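PDB 2AJR: sugar kinase, pfkB family from Thermotoga maritima, which probably phosphorylates a sugar phosphate such as fructose 1-phosphate with ATP, as a pfkB-family member of the ribokinase clan. Local coordinates for residues 180-185 with 204-209; 199-204 with 232-237. One frame throughout, in Å; residues are numbered along the deposited sequence.

Contact 1: 180-185 with 204-209; sequences FVEQTP and DLRGNH
Asp204 N donates to Gln183 O across the contact in an almost straight bond of 3.0 Å (177°), while its carboxylate is engaged within its own segment. Arg206 N gives an Asx-turn bond to Asp204 OD1 at 3.2 Å, arriving from above the carboxylate plane. The same OD1 sits over the centre of the Arg206 guanidinium, well out of its plane, an electrostatic contact without a directed hydrogen bond. At the guanidinium edge, Arg206 NH2 faces Glu182 OE2. That second salt bridge is long, at 3.9 Å, with carboxylate and guanidinium planes nearly perpendicular (89°). The stronger partner of Glu182 is Lys53, salt-bridged to OE1, and Asp273, on helix 271-286, is a like charge close to that oxygen.

Next to the backbone bond, Thr184 CA makes a CA-H...O contact of 3.5 Å with Asp204 O, and Thr184 CG2 lies alongside the Asp204 carboxylate. Pro185, opening helix 185-193, places CD 3.4 Å from Asp204 O and passes Asn208 in the opposite direction, its CG 3.5 Å from Asn208 OD1; Asn208 ND2 is hydrogen-bonded to Ala210 O. Leu205 CD2 adds an apolar touch on Pro185 CG. A type II turn runs from Leu205 to Asn208.

The contact thus ties the loop beyond strand 178-182 to the one beyond strand 200-201, and Arg206 probably offsets the repulsion between Glu182 and Asp204.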
loop_
_atom_site.group_PDB
_atom_site.type_symbol
_atom_site.label_atom_id
_atom_site.label_comp_id
_atom_site.label_asym_id
_atom_site.label_seq_id
_atom_site.Cartn_x
_atom_site.Cartn_y
_atom_site.Cartn_z
ATOM N N PHE A 180 9.916 -0.341 30.218
ATOM C CA PHE A 180 10.443 0.576 29.178
ATOM C C PHE A 180 9.266 1.157 28.396
ATOM O O PHE A 180 8.397 0.391 27.965
ATOM C CB PHE A 180 11.291 -0.181 28.152
ATOM C CG PHE A 180 12.526 -0.817 28.704
ATOM C CD1 PHE A 180 12.452 -2.009 29.420
ATOM C CD2 PHE A 180 13.778 -0.257 28.464
ATOM C CE1 PHE A 180 13.607 -2.620 29.913
ATOM C CE2 PHE A 180 14.939 -0.868 28.948
ATOM C CZ PHE A 180 14.850 -2.051 29.677
ATOM N N VAL A 181 9.238 2.473 28.172
ATOM C CA VAL A 181 8.219 3.058 27.294
ATOM C C VAL A 181 8.826 3.943 26.216
ATOM O O VAL A 181 9.697 4.755 26.504
ATOM C CB VAL A 181 7.191 3.888 28.084
ATOM C CG1 VAL A 181 6.289 4.638 27.125
ATOM C CG2 VAL A 181 6.370 2.999 29.003
ATOM N N GLU A 182 8.363 3.778 24.976
ATOM C CA GLU A 182 8.640 4.734 23.885
ATOM C C GLU A 182 7.315 5.180 23.255
ATOM O O GLU A 182 6.716 4.432 22.500
ATOM C CB GLU A 182 9.590 4.145 22.809
ATOM C CG GLU A 182 9.931 5.152 21.659
ATOM C CD GLU A 182 10.798 4.575 20.514
ATOM O OE1 GLU A 182 10.742 3.350 20.233
ATOM O OE2 GLU A 182 11.538 5.369 19.889
ATOM N N GLN A 183 6.852 6.389 23.561
ATOM C CA GLN A 183 5.584 6.888 23.013
ATOM C C GLN A 183 5.624 8.383 22.805
ATOM O O GLN A 183 6.485 9.054 23.336
ATOM C CB GLN A 183 4.417 6.523 23.930
ATOM C CG GLN A 183 4.142 5.026 23.927
ATOM C CD GLN A 183 2.873 4.609 24.673
ATOM O OE1 GLN A 183 2.676 4.957 25.832
ATOM N NE2 GLN A 183 2.029 3.817 24.007
ATOM N N THR A 184 4.672 8.895 22.037
ATOM C CA THR A 184 4.583 10.314 21.745
ATOM C C THR A 184 4.190 11.095 23.012
ATOM O O THR A 184 3.645 10.520 23.967
ATOM C CB THR A 184 3.565 10.597 20.605
ATOM O OG1 THR A 184 2.241 10.239 21.034
ATOM C CG2 THR A 184 3.940 9.812 19.324
ATOM N N PRO A 185 4.494 12.403 23.038
ATOM C CA PRO A 185 4.233 13.228 24.216
ATOM C C PRO A 185 2.818 13.105 24.757
ATOM O O PRO A 185 2.627 12.939 25.965
ATOM C CB PRO A 185 4.484 14.642 23.700
ATOM C CG PRO A 185 5.523 14.451 22.674
ATOM C CD PRO A 185 5.159 13.181 21.978
ATOM N N ASP A 204 9.016 9.660 21.859
ATOM C CA ASP A 204 9.022 9.738 20.423
ATOM C C ASP A 204 8.644 11.157 20.045
ATOM O O ASP A 204 7.495 11.547 20.172
ATOM C CB ASP A 204 8.008 8.763 19.844
ATOM C CG ASP A 204 7.923 8.839 18.333
ATOM O OD1 ASP A 204 8.785 9.508 17.692
ATOM O OD2 ASP A 204 6.994 8.205 17.792
ATOM N N LEU A 205 9.614 11.918 19.564
ATOM C CA LEU A 205 9.399 13.317 19.303
ATOM C C LEU A 205 9.182 13.613 17.843
ATOM O O LEU A 205 8.928 14.766 17.501
ATOM C CB LEU A 205 10.567 14.119 19.838
ATOM C CG LEU A 205 10.739 14.046 21.353
ATOM C CD1 LEU A 205 12.043 14.715 21.747
ATOM C CD2 LEU A 205 9.538 14.678 22.080
ATOM N N ARG A 206 9.224 12.588 16.991
ATOM C CA ARG A 206 9.004 12.763 15.556
ATOM C C ARG A 206 7.716 13.505 15.241
ATOM O O ARG A 206 6.619 13.064 15.603
ATOM C CB ARG A 206 8.984 11.409 14.817
ATOM C CG ARG A 206 10.242 11.141 13.993
ATOM C CD ARG A 206 10.443 9.643 13.672
ATOM N NE ARG A 206 11.012 8.912 14.817
ATOM C CZ ARG A 206 10.413 7.932 15.505
ATOM N NH1 ARG A 206 9.181 7.495 15.192
ATOM N NH2 ARG A 206 11.065 7.370 16.530
ATOM N N GLY A 207 7.861 14.620 14.538
ATOM C CA GLY A 207 6.726 15.421 14.079
ATOM C C GLY A 207 5.996 16.175 15.174
ATOM O O GLY A 207 4.842 16.565 14.988
ATOM N N ASN A 208 6.661 16.381 16.315
ATOM C CA ASN A 208 6.026 17.033 17.456
ATOM C C ASN A 208 6.081 18.545 17.376
ATOM O O ASN A 208 7.130 19.123 17.138
ATOM C CB ASN A 208 6.639 16.603 18.786
ATOM C CG ASN A 208 5.896 17.197 19.971
ATOM O OD1 ASN A 208 4.755 16.831 20.254
ATOM N ND2 ASN A 208 6.515 18.148 20.635
ATOM N N HIS A 209 4.926 19.154 17.615
ATOM C CA HIS A 209 4.766 20.610 17.668
ATOM C C HIS A 209 4.247 21.088 19.044
ATOM O O HIS A 209 4.388 22.245 19.365
ATOM C CB HIS A 209 3.818 21.067 16.545
ATOM C CG HIS A 209 2.673 20.126 16.313
ATOM N ND1 HIS A 209 2.547 19.372 15.163
ATOM C CD2 HIS A 209 1.638 19.765 17.112
ATOM C CE1 HIS A 209 1.470 18.611 15.254
ATOM N NE2 HIS A 209 0.901 18.828 16.428
#

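Contact 2: 199-204 with 232-237; sequences NVVKPD and EKSQVS
Asn199 and Gln235 both turn CG anti to the carbonyl carbon, beside the backbone N (chi1 -63° and -59°). The two side chains run side by side in the same direction. Gln235 continues extended, and its OE1 accepts from Asn199 ND2 at 3.1 Å. The oxygen lies close to the Asn199 amide plane, whereas ND2 stands above the Gln235 carbonyl plane, the two amides being turned 65° apart. Asn199 OD1 takes a bond from Val179 N, which fixes which way the asparagine amide faces.

Asn199 O serves two backbone donors: Val236 N at 3.1 Å, and Gln235 N through a weak, bent bond. Val201 N then donates to Val236 O at 3.0 Å, in parallel sheet register. On one face, Val236 CG1 packs tightly on both methyls of Val200, 3.4 Å from CG2; Phe178 and Phe180 also touch Val200. On the opposite face Val201 CG1 rests 3.6 Å from Ser237 CB, and Leu230 of helix 220-233 touches both residues. Ser237 OG bonds to Ala227 O of that helix.

These bonds close a beta-alpha-beta crossover from strand 200-201 through helix 220-233 to strand 236-241: main-chain and amide polar groups pair at the start of the strands, the Val200-Val236 pair is apolar, and the polar Ser237 OG on the other face is satisfied by the helix.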
loop_
_atom_site.group_PDB
_atom_site.type_symbol
_atom_site.label_atom_id
_atom_site.label_comp_id
_atom_site.label_asym_id
_atom_site.label_seq_id
_atom_site.Cartn_x
_atom_site.Cartn_y
_atom_site.Cartn_z
ATOM N N ASN A 199 10.301 2.841 34.191
ATOM C CA ASN A 199 11.687 2.825 34.627
ATOM C C ASN A 199 12.612 3.527 33.621
ATOM O O ASN A 199 13.517 4.277 34.020
ATOM C CB ASN A 199 12.136 1.393 34.839
ATOM C CG ASN A 199 11.353 0.719 35.921
ATOM O OD1 ASN A 199 10.323 0.078 35.666
ATOM N ND2 ASN A 199 11.796 0.907 37.156
ATOM N N VAL A 200 12.367 3.257 32.336
ATOM C CA VAL A 200 13.108 3.828 31.215
ATOM C C VAL A 200 12.117 4.443 30.226
ATOM O O VAL A 200 11.233 3.760 29.728
ATOM C CB VAL A 200 13.901 2.749 30.445
ATOM C CG1 VAL A 200 14.655 3.389 29.279
ATOM C CG2 VAL A 200 14.845 2.002 31.373
ATOM N N VAL A 201 12.257 5.732 29.962
ATOM C CA VAL A 201 11.382 6.422 29.019
ATOM C C VAL A 201 12.218 6.965 27.861
ATOM O O VAL A 201 13.315 7.500 28.058
ATOM C CB VAL A 201 10.554 7.558 29.698
ATOM C CG1 VAL A 201 11.467 8.679 30.291
ATOM C CG2 VAL A 201 9.555 8.136 28.720
ATOM N N LYS A 202 11.718 6.782 26.649
ATOM C CA LYS A 202 12.346 7.346 25.458
ATOM C C LYS A 202 11.233 7.962 24.621
ATOM O O LYS A 202 10.570 7.281 23.866
ATOM C CB LYS A 202 13.126 6.271 24.686
ATOM C CG LYS A 202 13.638 6.735 23.349
ATOM C CD LYS A 202 14.931 6.075 22.961
ATOM C CE LYS A 202 15.206 6.272 21.467
ATOM N NZ LYS A 202 15.393 7.698 21.145
ATOM N N PRO A 203 10.988 9.253 24.802
ATOM C CA PRO A 203 9.872 9.841 24.099
ATOM C C PRO A 203 10.099 9.858 22.597
ATOM O O PRO A 203 11.229 10.026 22.141
ATOM C CB PRO A 203 9.817 11.270 24.636
ATOM C CG PRO A 203 10.683 11.288 25.808
ATOM C CD PRO A 203 11.690 10.239 25.634
ATOM N N ASP A 204 9.016 9.660 21.859
ATOM C CA ASP A 204 9.022 9.738 20.423
ATOM C C ASP A 204 8.644 11.157 20.045
ATOM O O ASP A 204 7.495 11.547 20.172
ATOM C CB ASP A 204 8.008 8.763 19.844
ATOM C CG ASP A 204 7.923 8.839 18.333
ATOM O OD1 ASP A 204 8.785 9.508 17.692
ATOM O OD2 ASP A 204 6.994 8.205 17.792
ATOM N N GLU A 232 12.951 12.713 37.104
ATOM C CA GLU A 232 12.425 12.837 38.467
ATOM C C GLU A 232 11.578 11.611 38.856
ATOM O O GLU A 232 11.655 11.119 39.981
ATOM C CB GLU A 232 11.588 14.108 38.621
ATOM C CG GLU A 232 12.419 15.387 38.769
ATOM C CD GLU A 232 11.623 16.676 38.513
ATOM O OE1 GLU A 232 10.368 16.629 38.465
ATOM O OE2 GLU A 232 12.259 17.746 38.355
ATOM N N LYS A 233 10.781 11.117 37.917
ATOM C CA LYS A 233 9.836 10.052 38.207
ATOM C C LYS A 233 10.279 8.694 37.614
ATOM O O LYS A 233 9.875 7.643 38.105
ATOM C CB LYS A 233 8.449 10.479 37.699
ATOM C CG LYS A 233 7.936 11.815 38.303
ATOM C CD LYS A 233 6.838 12.461 37.442
ATOM N N SER A 234 11.105 8.728 36.568
ATOM C CA SER A 234 11.686 7.533 35.960
ATOM C C SER A 234 13.169 7.507 36.256
ATOM O O SER A 234 13.784 8.549 36.424
ATOM C CB SER A 234 11.494 7.552 34.446
ATOM O OG SER A 234 10.124 7.497 34.098
ATOM N N GLN A 235 13.754 6.317 36.284
ATOM C CA GLN A 235 15.180 6.177 36.590
ATOM C C GLN A 235 16.067 6.642 35.444
ATOM O O GLN A 235 17.183 7.109 35.674
ATOM C CB GLN A 235 15.525 4.732 36.931
ATOM C CG GLN A 235 14.753 4.177 38.115
ATOM C CD GLN A 235 15.111 2.750 38.392
ATOM O OE1 GLN A 235 14.666 1.840 37.698
ATOM N NE2 GLN A 235 15.938 2.538 39.399
ATOM N N VAL A 236 15.598 6.504 34.204
ATOM C CA VAL A 236 16.376 7.015 33.079
ATOM C C VAL A 236 15.472 7.504 31.961
ATOM O O VAL A 236 14.460 6.877 31.644
ATOM C CB VAL A 236 17.402 5.967 32.570
ATOM C CG1 VAL A 236 16.699 4.785 31.956
ATOM C CG2 VAL A 236 18.405 6.606 31.599
ATOM N N SER A 237 15.832 8.655 31.400
ATOM C CA SER A 237 15.148 9.210 30.254
ATOM C C SER A 237 16.149 9.349 29.121
ATOM O O SER A 237 17.290 9.719 29.354
ATOM C CB SER A 237 14.533 10.563 30.604
ATOM O OG SER A 237 15.508 11.505 30.991
#

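How the contacts relate
The two contacts interlock along the chain: 180-185, 199-204, 204-209 and 232-237 follow in that order, so their segments alternate, and Asp204 belongs to both. Their centres are 12 Å apart. Strand 200-201 lies between strands 178-182 and 236-241 in the large mixed sheet, all three parallel, and Val181 probably hydrogen-bonds to Val200 and Lys202 on the edge of strand 200-201 opposite strand 236-241. Contact 2 takes in the whole short strand and the residue before it; contact 1 lies past its end. Together they fasten successive units of the alpha/beta core, consistent with a ribokinase-type fold, in which the active site gathers at the C-terminal ends of the parallel strands.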